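Local coordinates for probable M18 family aminopeptidase 1 (PDB 2GLF), which is probably a metal-dependent aminopeptidase of the M18 family, removing residues from the amino-terminal ends of peptides, at residues A254-R259 with V441-L446. Sequence-based numbering, arbitrary orientation.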
# COMPACT_ATOMS: atom_id res chain seq x y z
N ALA A 254 -9.39 48.61 1.51
CA ALA A 254 -9.82 49.59 0.53
C ALA A 254 -10.59 50.69 1.24
O ALA A 254 -10.40 51.87 0.95
CB ALA A 254 -10.70 48.93 -0.51
N TYR A 255 -11.44 50.31 2.17
CA TYR A 255 -12.24 51.29 2.90
C TYR A 255 -11.41 52.13 3.85
O TYR A 255 -11.57 53.35 3.89
CB TYR A 255 -13.35 50.60 3.69
CG TYR A 255 -14.32 51.59 4.30
CD1 TYR A 255 -15.19 52.32 3.49
CD2 TYR A 255 -14.34 51.81 5.67
CE1 TYR A 255 -16.07 53.26 4.04
CE2 TYR A 255 -15.22 52.75 6.24
CZ TYR A 255 -16.08 53.47 5.41
OH TYR A 255 -16.94 54.40 5.95
N THR A 256 -10.54 51.49 4.62
CA THR A 256 -9.70 52.21 5.57
C THR A 256 -8.78 53.20 4.86
O THR A 256 -8.53 54.29 5.36
CB THR A 256 -8.83 51.25 6.42
OG1 THR A 256 -8.21 50.27 5.58
CG2 THR A 256 -9.68 50.58 7.48
N ALA A 257 -8.28 52.83 3.68
CA ALA A 257 -7.40 53.71 2.92
C ALA A 257 -8.22 54.85 2.31
O ALA A 257 -7.76 55.99 2.27
CB ALA A 257 -6.70 52.93 1.82
N LEU A 258 -9.42 54.54 1.84
CA LEU A 258 -10.29 55.56 1.27
C LEU A 258 -10.56 56.62 2.33
O LEU A 258 -10.41 57.82 2.09
CB LEU A 258 -11.62 54.94 0.83
CG LEU A 258 -12.38 55.59 -0.32
CD1 LEU A 258 -13.85 55.30 -0.13
CD2 LEU A 258 -12.15 57.09 -0.36
N ARG A 259 -10.95 56.17 3.52
CA ARG A 259 -11.24 57.09 4.61
C ARG A 259 -10.01 57.88 5.04
O ARG A 259 -10.12 59.04 5.44
CB ARG A 259 -11.82 56.33 5.81
CG ARG A 259 -13.24 55.79 5.56
CD ARG A 259 -14.24 56.92 5.39
NE ARG A 259 -14.34 57.69 6.62
CZ ARG A 259 -14.90 57.24 7.73
NH1 ARG A 259 -15.42 56.02 7.77
NH2 ARG A 259 -14.90 57.99 8.83
N VAL A 441 -6.08 54.57 11.12
CA VAL A 441 -5.19 55.50 11.78
C VAL A 441 -3.78 55.36 11.20
O VAL A 441 -3.15 56.35 10.85
CB VAL A 441 -5.13 55.23 13.29
CG1 VAL A 441 -4.16 56.19 13.95
CG2 VAL A 441 -6.52 55.38 13.89
N ALA A 442 -3.31 54.12 11.10
CA ALA A 442 -1.98 53.85 10.56
C ALA A 442 -1.84 54.40 9.14
O ALA A 442 -0.88 55.11 8.83
CB ALA A 442 -1.72 52.35 10.57
N TYR A 443 -2.81 54.08 8.28
CA TYR A 443 -2.79 54.54 6.89
C TYR A 443 -2.77 56.06 6.74
O TYR A 443 -2.09 56.60 5.87
CB TYR A 443 -4.00 53.99 6.13
CG TYR A 443 -3.90 52.53 5.78
CD1 TYR A 443 -4.98 51.87 5.20
CD2 TYR A 443 -2.73 51.80 6.02
CE1 TYR A 443 -4.91 50.52 4.87
CE2 TYR A 443 -2.65 50.45 5.69
CZ TYR A 443 -3.75 49.82 5.11
OH TYR A 443 -3.69 48.48 4.78
N ARG A 444 -3.54 56.75 7.58
CA ARG A 444 -3.64 58.20 7.53
C ARG A 444 -2.35 58.87 7.98
O ARG A 444 -1.85 59.77 7.31
CB ARG A 444 -4.78 58.68 8.42
CG ARG A 444 -4.87 60.19 8.55
CD ARG A 444 -6.03 60.61 9.44
NE ARG A 444 -5.99 62.05 9.71
CZ ARG A 444 -6.93 62.71 10.37
NH1 ARG A 444 -8.00 62.08 10.82
NH2 ARG A 444 -6.80 64.02 10.56
N SER A 445 -1.83 58.43 9.11
CA SER A 445 -0.60 59.00 9.64
C SER A 445 0.62 58.59 8.81
O SER A 445 1.68 59.19 8.94
CB SER A 445 -0.43 58.60 11.10
OG SER A 445 -0.55 57.21 11.27
N LEU A 446 0.48 57.57 7.97
CA LEU A 446 1.59 57.15 7.14
C LEU A 446 1.64 57.99 5.87
O LEU A 446 2.71 58.24 5.31
CB LEU A 446 1.49 55.67 6.78
CG LEU A 446 2.07 54.69 7.79
CD1 LEU A 446 1.78 53.28 7.33
CD2 LEU A 446 3.57 54.90 7.94
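Y443 brings the CD1–CE1 side of its ring up to T256 and A257 on a neighbouring helix, and so illustrates how two helices can pack closely when a single large side chain from one meets small ones on the other. The CA atoms of A257 and Y443 lie 6.1 Å apart. Y443 CG stands anti to its own carbonyl carbon (chi1 -75°), and the side chain sets out toward segment 254-259, carrying the ring to that helix. A257 meets the ring at its edge: its backbone N lies near the ring plane, 3.8 Å from Y443 CD1, while its methyl CB makes apolar contact with the same carbon at 3.9 Å. T256 approaches along another direction, oblique to the ring, with OG1 3.4 Å from Y443 CE1. This hydroxyl sits between its own N and carbonyl carbon (chi1 47°), from where it hydrogen-bonds back to I252 O, one turn earlier, so its polar need is met within its own helix while it rests against the aromatic carbons.

The segments belong to helices 248-263 and 433-449, the latter the last helix of the chain, which pack against each other beside the mixed sheet of an M18 catalytic domain in the zinc-exopeptidase clan. Y443 bridges helix and sheet: its hydroxyl hydrogen-bonds to M417 O on strand 414-421, which fixes the far end of the ring, and its side chain lies about 10 Å from a bound manganese ion. C253 and A260 of helix 248-263 also touch this tyrosine, extending its contact along that helix, whereas L436 and T439 of helix 433-449 pack against T256 from the preceding turns.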